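Endo-beta-mannanase (Rhizomucor miehei, PDB 4QP0) probably catalyses the random hydrolysis of beta-1,4-mannosidic linkages in mannans, galactomannans and glucomannans, as a secreted family 5 glycoside hydrolase. Local coordinates at residues V308-V313 against T350-A355; G23-Y28 against M291-L296; D118-N123 against I139-E144. One frame throughout, in Å; residues are numbered along the deposited sequence.

Interaction 1. Residues V308-V313 against T350-A355; sequences VWQGTV and TNHADA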
loop_
_atom_site.group_PDB
_atom_site.type_symbol
_atom_site.label_atom_id
_atom_site.label_comp_id
_atom_site.label_asym_id
_atom_site.label_seq_id
_atom_site.Cartn_x
_atom_site.Cartn_y
_atom_site.Cartn_z
ATOM N N VAL A 308 -1.121 17.145 -14.754
ATOM C CA VAL A 308 -2.426 16.802 -15.303
ATOM C C VAL A 308 -3.173 15.892 -14.333
ATOM O O VAL A 308 -4.317 16.182 -13.969
ATOM C CB VAL A 308 -2.309 16.136 -16.699
ATOM C CG1 VAL A 308 -3.687 15.869 -17.296
ATOM C CG2 VAL A 308 -1.490 17.014 -17.642
ATOM N N TRP A 309 -2.514 14.813 -13.905
ATOM C CA TRP A 309 -3.113 13.818 -13.012
ATOM C C TRP A 309 -3.460 14.408 -11.678
ATOM O O TRP A 309 -4.489 14.073 -11.089
ATOM C CB TRP A 309 -2.168 12.648 -12.766
ATOM C CG TRP A 309 -1.820 11.795 -13.963
ATOM C CD1 TRP A 309 -2.318 11.876 -15.264
ATOM C CD2 TRP A 309 -0.898 10.653 -13.983
ATOM N NE1 TRP A 309 -1.766 10.901 -16.062
ATOM C CE2 TRP A 309 -0.908 10.138 -15.354
ATOM C CE3 TRP A 309 -0.088 10.032 -13.031
ATOM C CZ2 TRP A 309 -0.133 9.053 -15.731
ATOM C CZ3 TRP A 309 0.687 8.942 -13.426
ATOM C CH2 TRP A 309 0.657 8.460 -14.739
ATOM N N GLN A 310 -2.579 15.273 -11.184
ATOM C CA GLN A 310 -2.747 15.879 -9.876
ATOM C C GLN A 310 -3.902 16.893 -9.884
ATOM O O GLN A 310 -4.728 16.906 -8.964
ATOM C CB GLN A 310 -1.415 16.477 -9.398
ATOM C CG GLN A 310 -0.416 15.400 -8.960
ATOM C CD GLN A 310 1.003 15.906 -8.732
ATOM O OE1 GLN A 310 1.315 17.078 -8.965
ATOM N NE2 GLN A 310 1.877 15.011 -8.281
ATOM N N GLY A 311 -3.966 17.710 -10.940
ATOM C CA GLY A 311 -5.104 18.593 -11.196
ATOM C C GLY A 311 -6.439 17.872 -11.295
ATOM O O GLY A 311 -7.464 18.404 -10.880
ATOM N N THR A 312 -6.427 16.658 -11.842
ATOM C CA THR A 312 -7.615 15.790 -11.846
ATOM C C THR A 312 -8.020 15.397 -10.426
ATOM O O THR A 312 -9.194 15.487 -10.073
ATOM C CB THR A 312 -7.401 14.518 -12.698
ATOM O OG1 THR A 312 -7.005 14.903 -14.019
ATOM C CG2 THR A 312 -8.677 13.679 -12.776
ATOM N N VAL A 313 -7.039 14.980 -9.622
ATOM C CA VAL A 313 -7.262 14.573 -8.223
ATOM C C VAL A 313 -7.859 15.716 -7.394
ATOM O O VAL A 313 -8.753 15.491 -6.557
ATOM C CB VAL A 313 -5.966 14.034 -7.579
ATOM C CG1 VAL A 313 -6.050 14.058 -6.065
ATOM C CG2 VAL A 313 -5.679 12.621 -8.062
ATOM N N THR A 350 5.715 19.138 -5.294
ATOM C CA THR A 350 5.518 20.196 -4.296
ATOM C C THR A 350 4.235 21.009 -4.462
ATOM O O THR A 350 3.467 21.155 -3.501
ATOM C CB THR A 350 6.783 21.087 -4.160
ATOM O OG1 THR A 350 7.608 20.554 -3.122
ATOM C CG2 THR A 350 6.454 22.543 -3.825
ATOM N N ASN A 351 3.998 21.521 -5.670
ATOM C CA ASN A 351 2.788 22.294 -5.948
ATOM C C ASN A 351 1.531 21.585 -5.473
ATOM O O ASN A 351 0.654 22.203 -4.874
ATOM C CB ASN A 351 2.681 22.625 -7.437
ATOM C CG ASN A 351 3.647 23.723 -7.861
ATOM O OD1 ASN A 351 4.363 24.305 -7.033
ATOM N ND2 ASN A 351 3.679 24.004 -9.161
ATOM N N HIS A 352 1.468 20.278 -5.727
ATOM C CA HIS A 352 0.303 19.478 -5.385
ATOM C C HIS A 352 0.196 19.186 -3.918
ATOM O O HIS A 352 -0.913 19.155 -3.375
ATOM C CB HIS A 352 0.309 18.178 -6.174
ATOM C CG HIS A 352 -0.907 17.314 -5.944
ATOM N ND1 HIS A 352 -2.159 17.748 -6.179
ATOM C CD2 HIS A 352 -1.022 15.997 -5.498
ATOM C CE1 HIS A 352 -3.031 16.760 -5.898
ATOM N NE2 HIS A 352 -2.332 15.691 -5.480
ATOM N N ALA A 353 1.333 18.951 -3.266
ATOM C CA ALA A 353 1.350 18.652 -1.832
ATOM C C ALA A 353 0.723 19.795 -1.034
ATOM O O ALA A 353 -0.131 19.559 -0.171
ATOM C CB ALA A 353 2.767 18.367 -1.357
ATOM N N ASP A 354 1.129 21.027 -1.355
ATOM C CA ASP A 354 0.580 22.242 -0.740
ATOM C C ASP A 354 -0.915 22.414 -1.005
ATOM O O ASP A 354 -1.657 22.822 -0.116
ATOM C CB ASP A 354 1.337 23.493 -1.220
ATOM C CG ASP A 354 2.831 23.433 -0.920
ATOM O OD1 ASP A 354 3.219 23.055 0.212
ATOM O OD2 ASP A 354 3.627 23.767 -1.822
ATOM N N ALA A 355 -1.345 22.102 -2.226
ATOM C CA ALA A 355 -2.743 22.248 -2.619
ATOM C C ALA A 355 -3.662 21.262 -1.886
ATOM O O ALA A 355 -4.788 21.614 -1.536
ATOM C CB ALA A 355 -2.892 22.120 -4.128
HETATM O O HOH W 1 3.062 19.232 -7.614
#
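Gln310 and His352 mark the closest approach of two helical segments, 308-313 and 350-355, with their CA atoms 6.5 Å apart. Both side chains leave the backbone toward the other helix. His352 CG is anti to the backbone N (chi1 -177°), which lays the imidazole against Gln310. Gln310 CB sits over one ring face, 3.6 Å from the centroid of the His352 ring, in a CH-pi contact. The Gln310 chain then runs on in extended form, with CG and CD following the imidazole back to His352 CB. Its amide is nearly parallel to the ring, the planes 11° apart. Val313 CG1 closes on the ring edge, 4.1 Å from His352 CE1. In this TIM barrel, helix 299-315 follows the seventh barrel strand, and helix 345-358 is the last helix of the chain; the contact joins them on the outside of the barrel. Both ends of the Gln310 amide have partners. Gln310 NE2 donates to Tyr294 OH and to Thr348 O. Gln310 OE1 accepts from a water at 3.1 Å, and the same water accepts from His352 N at 2.7 Å. Both imidazole nitrogens meet carboxylates: His352 ND1 bonds Glu314 OE2, and His352 NE2 bonds Asp321 OD2. This pairing would favour a doubly protonated, positively charged ring.

Interaction 2. Residues G23-Y28 against M291-L296; sequences GTNAYY and MEEYGL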
loop_
_atom_site.group_PDB
_atom_site.type_symbol
_atom_site.label_atom_id
_atom_site.label_comp_id
_atom_site.label_asym_id
_atom_site.label_seq_id
_atom_site.Cartn_x
_atom_site.Cartn_y
_atom_site.Cartn_z
ATOM N N GLY A 23 0.815 11.902 -0.484
ATOM C CA GLY A 23 1.771 11.113 0.274
ATOM C C GLY A 23 2.828 10.578 -0.661
ATOM O O GLY A 23 2.897 10.995 -1.809
ATOM N N THR A 24 3.651 9.651 -0.179
ATOM C CA THR A 24 4.645 9.011 -1.036
ATOM C C THR A 24 4.862 7.543 -0.666
ATOM O O THR A 24 4.311 7.062 0.319
ATOM C CB THR A 24 5.985 9.782 -1.054
ATOM O OG1 THR A 24 6.840 9.219 -2.054
ATOM C CG2 THR A 24 6.690 9.725 0.297
ATOM N N ASN A 25 5.635 6.837 -1.491
ATOM C CA ASN A 25 6.050 5.470 -1.199
ATOM C C ASN A 25 7.540 5.401 -0.907
ATOM O O ASN A 25 8.329 6.190 -1.451
ATOM C CB ASN A 25 5.726 4.527 -2.357
ATOM C CG ASN A 25 4.263 4.143 -2.413
ATOM O OD1 ASN A 25 3.881 3.050 -1.984
ATOM N ND2 ASN A 25 3.433 5.037 -2.944
ATOM N N ALA A 26 7.900 4.468 -0.025
ATOM C CA ALA A 26 9.284 4.113 0.276
ATOM C C ALA A 26 9.287 2.709 0.867
ATOM O O ALA A 26 9.580 2.517 2.053
ATOM C CB ALA A 26 9.924 5.113 1.233
ATOM N N TYR A 27 8.948 1.734 0.025
ATOM C CA TYR A 27 8.902 0.325 0.405
ATOM C C TYR A 27 10.179 -0.123 1.121
ATOM O O TYR A 27 10.151 -1.036 1.959
ATOM C CB TYR A 27 8.670 -0.539 -0.844
ATOM C CG TYR A 27 9.927 -0.833 -1.640
ATOM C CD1 TYR A 27 10.677 -1.984 -1.391
ATOM C CD2 TYR A 27 10.375 0.042 -2.637
ATOM C CE1 TYR A 27 11.831 -2.256 -2.107
ATOM C CE2 TYR A 27 11.528 -0.227 -3.365
ATOM C CZ TYR A 27 12.254 -1.377 -3.094
ATOM O OH TYR A 27 13.405 -1.667 -3.798
ATOM N N TYR A 28 11.286 0.543 0.784
ATOM C CA TYR A 28 12.636 0.146 1.182
ATOM C C TYR A 28 13.044 0.649 2.566
ATOM O O TYR A 28 14.219 0.537 2.949
ATOM C CB TYR A 28 13.654 0.636 0.136
ATOM C CG TYR A 28 13.627 2.139 -0.072
ATOM C CD1 TYR A 28 14.494 2.977 0.628
ATOM C CD2 TYR A 28 12.721 2.727 -0.958
ATOM C CE1 TYR A 28 14.468 4.350 0.448
ATOM C CE2 TYR A 28 12.689 4.102 -1.139
ATOM C CZ TYR A 28 13.564 4.906 -0.437
ATOM O OH TYR A 28 13.532 6.264 -0.617
ATOM N N MET A 291 -5.314 7.173 -4.544
ATOM C CA MET A 291 -4.410 6.730 -5.595
ATOM C C MET A 291 -3.061 6.607 -4.922
ATOM O O MET A 291 -2.263 7.544 -4.905
ATOM C CB MET A 291 -4.361 7.724 -6.750
ATOM C CG MET A 291 -3.428 7.310 -7.876
ATOM S SD MET A 291 -3.759 8.208 -9.399
ATOM C CE MET A 291 -3.181 9.863 -9.009
ATOM N N GLU A 292 -2.823 5.443 -4.331
ATOM C CA GLU A 292 -1.715 5.313 -3.397
ATOM C C GLU A 292 -0.405 4.972 -4.087
ATOM O O GLU A 292 0.653 5.041 -3.463
ATOM C CB GLU A 292 -2.044 4.278 -2.335
ATOM C CG GLU A 292 -2.355 2.905 -2.905
ATOM C CD GLU A 292 -2.294 1.850 -1.837
ATOM O OE1 GLU A 292 -2.120 2.241 -0.665
ATOM O OE2 GLU A 292 -2.418 0.644 -2.160
ATOM N N GLU A 293 -0.491 4.574 -5.356
ATOM C CA GLU A 293 0.682 4.429 -6.212
ATOM C C GLU A 293 0.397 5.063 -7.558
ATOM O O GLU A 293 -0.637 4.797 -8.173
ATOM C CB GLU A 293 1.047 2.962 -6.439
ATOM C CG GLU A 293 2.016 2.380 -5.428
ATOM C CD GLU A 293 2.513 0.986 -5.812
ATOM O OE1 GLU A 293 3.014 0.802 -6.945
ATOM O OE2 GLU A 293 2.418 0.073 -4.964
ATOM N N TYR A 294 1.305 5.924 -7.998
ATOM C CA TYR A 294 1.350 6.314 -9.400
ATOM C C TYR A 294 2.767 6.625 -9.816
ATOM O O TYR A 294 3.590 7.027 -8.986
ATOM C CB TYR A 294 0.373 7.447 -9.741
ATOM C CG TYR A 294 0.611 8.761 -9.067
ATOM C CD1 TYR A 294 1.318 9.776 -9.711
ATOM C CD2 TYR A 294 0.084 9.021 -7.808
ATOM C CE1 TYR A 294 1.516 11.008 -9.104
ATOM C CE2 TYR A 294 0.279 10.241 -7.189
ATOM C CZ TYR A 294 0.992 11.234 -7.839
ATOM O OH TYR A 294 1.190 12.445 -7.223
ATOM N N GLY A 295 3.062 6.395 -11.088
ATOM C CA GLY A 295 4.410 6.613 -11.569
ATOM C C GLY A 295 4.549 6.660 -13.068
ATOM O O GLY A 295 3.756 6.066 -13.798
ATOM N N LEU A 296 5.566 7.389 -13.515
ATOM C CA LEU A 296 6.001 7.380 -14.901
ATOM C C LEU A 296 7.520 7.208 -14.939
ATOM O O LEU A 296 8.232 7.728 -14.068
ATOM C CB LEU A 296 5.551 8.654 -15.622
ATOM C CG LEU A 296 4.033 8.742 -15.849
ATOM C CD1 LEU A 296 3.638 10.119 -16.360
ATOM C CD2 LEU A 296 3.539 7.640 -16.785
#
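Asn25 reaches past the eighth strand to Glu292 and Glu293, inside the TIM barrel of this family 5 enzyme. Segment 23-28 runs off the end of the first barrel strand, and segment 291-296 off the end of the seventh. The eighth strand, 320-323, pairs with both and lies between them, so the contact is made by side chain rather than by strand pairing. The closest CA atoms, of Asn25 and Glu293, are 7.4 Å apart.

One hydrogen bond joins the segments. Asn25 ND2 donates to Glu292 O at 2.8 Å, with an N-H...O angle of 159°. The acceptor lies almost exactly in the Asn25 amide plane, and the donor lies in the plane of the carbonyl. Asn25 CG stands anti to its own carbonyl carbon (chi1 -77°), which turns the amide toward Glu292 O on segment 291-296.

Van der Waals contact is slight. Glu293 CG lies 3.9 Å from Asn25 ND2, and the amide and carboxylate planes are 73° apart.

Charged groups gather around Arg53. The two successive acids, Glu292 and Glu293, both reach it and form salt bridges with it. Glu292 also bonds His256, and Glu293 bonds Tyr258. The end of the seventh strand is where family 5 enzymes carry their nucleophile. Asn25 shares in this network: its OD1 accepts from Arg53 NH1, the same nitrogen that meets Glu293 OE2.

Interaction 3. Residues D118-N123 against I139-E144; sequences DYYVKN and IDSFKE. With SO4 (sulfate ion), chain B.
The phenol oxygen of Tyr120 comes up against the aromatic ring of Phe142, rather than the two rings stacking. Tyr120 OH is 3.6 Å from Phe142 CD1 and approaches that ring obliquely. The two side chains also run obliquely to each other. Below the hydroxyl, Tyr120 CE1 lies 4.3 Å from Phe142 CB and 3.9 Å from Ser141 OG. This puts Tyr120 CE1 where Ser141 and Phe142 adjoin, near Phe142 N as well. Its CG is anti to the carbonyl carbon (chi1 -71°), and the ring projects from helix 116-124 toward helix 136-151. The helices keep their distance, with the CA atoms of Tyr120 and Ser141 8.1 Å apart, and each contact between the two segments runs through Tyr120. In the TIM barrel, helix 136-151 is the outer helix between the third and fourth barrel strands. Helix 116-124 lies in the connection that leads to it from the third strand. Phe132, from the link between the two helices, meets the rings of both Tyr120 and Phe142. Tyr120 is buried, and its OH is hydrogen-bonded to Gln67 NE2.

Tyr119 has a different partner. Its OH donates to O4 of a sulfate ion at 2.8 Å, with O4 lying at the ring edge in the ring plane. Lys122 NZ is 3.7 Å from sulfate O1, too far for a hydrogen bond. Ser61 OG is also hydrogen-bonded to the ion. The sulfate probably comes from the crystallisation liquor. Tyr119 OH is also hydrogen-bonded to Trp69 N.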
loop_
_atom_site.group_PDB
_atom_site.type_symbol
_atom_site.label_atom_id
_atom_site.label_comp_id
_atom_site.label_asym_id
_atom_site.label_seq_id
_atom_site.Cartn_x
_atom_site.Cartn_y
_atom_site.Cartn_z
ATOM N N ASP A 118 3.859 -15.867 -2.432
ATOM C CA ASP A 118 4.441 -17.075 -3.025
ATOM C C ASP A 118 5.349 -17.842 -2.043
ATOM O O ASP A 118 5.492 -19.067 -2.145
ATOM C CB ASP A 118 5.184 -16.740 -4.338
ATOM C CG ASP A 118 4.235 -16.528 -5.538
ATOM O OD1 ASP A 118 2.998 -16.695 -5.393
ATOM O OD2 ASP A 118 4.736 -16.199 -6.638
ATOM N N TYR A 119 5.940 -17.117 -1.093
ATOM C CA TYR A 119 6.768 -17.726 -0.050
ATOM C C TYR A 119 5.935 -18.661 0.832
ATOM O O TYR A 119 6.374 -19.764 1.175
ATOM C CB TYR A 119 7.437 -16.649 0.805
ATOM C CG TYR A 119 8.583 -17.161 1.659
ATOM C CD1 TYR A 119 9.912 -16.971 1.266
ATOM C CD2 TYR A 119 8.340 -17.833 2.859
ATOM C CE1 TYR A 119 10.959 -17.440 2.047
ATOM C CE2 TYR A 119 9.384 -18.303 3.642
ATOM C CZ TYR A 119 10.685 -18.103 3.234
ATOM O OH TYR A 119 11.710 -18.570 4.015
ATOM N N TYR A 120 4.738 -18.201 1.197
ATOM C CA TYR A 120 3.777 -18.997 1.942
ATOM C C TYR A 120 3.410 -20.259 1.157
ATOM O O TYR A 120 3.425 -21.362 1.699
ATOM C CB TYR A 120 2.495 -18.200 2.186
ATOM C CG TYR A 120 2.564 -17.055 3.174
ATOM C CD1 TYR A 120 2.132 -17.220 4.494
ATOM C CD2 TYR A 120 3.001 -15.783 2.776
ATOM C CE1 TYR A 120 2.158 -16.166 5.395
ATOM C CE2 TYR A 120 3.028 -14.722 3.667
ATOM C CZ TYR A 120 2.608 -14.913 4.973
ATOM O OH TYR A 120 2.634 -13.858 5.856
ATOM N N VAL A 121 3.088 -20.076 -0.121
ATOM C CA VAL A 121 2.597 -21.154 -0.977
ATOM C C VAL A 121 3.645 -22.252 -1.195
ATOM O O VAL A 121 3.325 -23.441 -1.119
ATOM C CB VAL A 121 2.074 -20.614 -2.330
ATOM C CG1 VAL A 121 1.467 -21.733 -3.164
ATOM C CG2 VAL A 121 1.038 -19.523 -2.100
ATOM N N LYS A 122 4.882 -21.842 -1.466
ATOM C CA LYS A 122 5.994 -22.762 -1.673
ATOM C C LYS A 122 6.218 -23.624 -0.436
ATOM O O LYS A 122 6.190 -24.859 -0.518
ATOM C CB LYS A 122 7.266 -21.978 -2.012
ATOM C CG LYS A 122 8.534 -22.815 -2.124
ATOM C CD LYS A 122 9.777 -21.966 -2.356
ATOM C CE LYS A 122 9.940 -20.873 -1.303
ATOM N NZ LYS A 122 11.329 -20.783 -0.763
ATOM N N ASN A 123 6.403 -22.963 0.706
ATOM C CA ASN A 123 6.783 -23.631 1.953
ATOM C C ASN A 123 5.669 -24.421 2.653
ATOM O O ASN A 123 5.955 -25.319 3.449
ATOM C CB ASN A 123 7.456 -22.639 2.904
ATOM C CG ASN A 123 8.778 -22.118 2.361
ATOM O OD1 ASN A 123 8.872 -20.975 1.923
ATOM N ND2 ASN A 123 9.803 -22.963 2.376
ATOM N N ILE A 139 -3.737 -19.365 5.375
ATOM C CA ILE A 139 -4.474 -18.236 5.962
ATOM C C ILE A 139 -4.177 -18.069 7.464
ATOM O O ILE A 139 -4.085 -16.942 7.963
ATOM C CB ILE A 139 -6.008 -18.385 5.740
ATOM C CG1 ILE A 139 -6.347 -18.404 4.240
ATOM C CG2 ILE A 139 -6.789 -17.286 6.459
ATOM C CD1 ILE A 139 -7.762 -18.854 3.911
ATOM N N ASP A 140 -4.031 -19.189 8.176
ATOM C CA ASP A 140 -3.750 -19.164 9.618
ATOM C C ASP A 140 -2.346 -18.651 9.940
ATOM O O ASP A 140 -2.116 -18.081 11.016
ATOM C CB ASP A 140 -3.982 -20.537 10.242
ATOM C CG ASP A 140 -5.453 -20.842 10.433
ATOM O OD1 ASP A 140 -6.264 -19.889 10.448
ATOM O OD2 ASP A 140 -5.799 -22.033 10.574
ATOM N N SER A 141 -1.429 -18.851 8.996
ATOM C CA SER A 141 -0.071 -18.339 9.095
ATOM C C SER A 141 -0.036 -16.837 8.813
ATOM O O SER A 141 0.742 -16.101 9.431
ATOM C CB SER A 141 0.848 -19.085 8.132
ATOM O OG SER A 141 2.202 -18.734 8.333
ATOM N N PHE A 142 -0.873 -16.381 7.880
ATOM C CA PHE A 142 -1.006 -14.952 7.623
ATOM C C PHE A 142 -1.650 -14.285 8.833
ATOM O O PHE A 142 -1.204 -13.221 9.270
ATOM C CB PHE A 142 -1.791 -14.674 6.328
ATOM C CG PHE A 142 -1.756 -13.223 5.879
ATOM C CD1 PHE A 142 -0.683 -12.381 6.211
ATOM C CD2 PHE A 142 -2.792 -12.701 5.097
ATOM C CE1 PHE A 142 -0.662 -11.052 5.796
ATOM C CE2 PHE A 142 -2.768 -11.371 4.676
ATOM C CZ PHE A 142 -1.705 -10.549 5.026
ATOM N N LYS A 143 -2.671 -14.934 9.389
ATOM C CA LYS A 143 -3.350 -14.425 10.576
ATOM C C LYS A 143 -2.404 -14.271 11.769
ATOM O O LYS A 143 -2.275 -13.173 12.328
ATOM C CB LYS A 143 -4.535 -15.308 10.946
ATOM C CG LYS A 143 -5.778 -15.047 10.118
ATOM C CD LYS A 143 -6.874 -16.036 10.484
ATOM C CE LYS A 143 -8.157 -15.728 9.726
ATOM N NZ LYS A 143 -9.231 -16.705 10.052
ATOM N N GLU A 144 -1.727 -15.353 12.143
ATOM C CA GLU A 144 -0.792 -15.302 13.268
ATOM C C GLU A 144 0.278 -14.211 13.091
ATOM O O GLU A 144 0.710 -13.606 14.071
ATOM C CB GLU A 144 -0.179 -16.681 13.573
ATOM C CG GLU A 144 0.804 -17.221 12.538
ATOM C CD GLU A 144 1.391 -18.588 12.894
ATOM O OE1 GLU A 144 2.107 -19.173 12.041
ATOM O OE2 GLU A 144 1.143 -19.079 14.022
HETATM S S SO4 B . 14.723 -18.854 2.096
HETATM O O1 SO4 B . 13.707 -19.903 1.864
HETATM O O2 SO4 B . 16.080 -19.451 2.095
HETATM O O3 SO4 B . 14.642 -17.836 1.019
HETATM O O4 SO4 B . 14.453 -18.219 3.413
#

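In the fold
Interactions 1 and 2 are neighbours, with centres 14 Å apart. Strand 289-294 leads into helix 299-315, so the two contacts share one strand-helix unit of the barrel. Packing joins them directly: Trp309 CH2 is 3.6 Å from Leu296 CG, and Val313 CG2 is 3.8 Å from Met291 CE. Interaction 2 lies inside the barrel, at the strand ends where family 5 enzymes hold the active site; interaction 1 lies on the outer side, among the helices. Interaction 3 touches neither. Its centre is 26 Å from that of interaction 2 and 39 Å from that of interaction 1; interactions 1 and 3 lie on opposite sides of the chain's centre. In sequence interaction 3 is nested within the loop that interaction 2 closes.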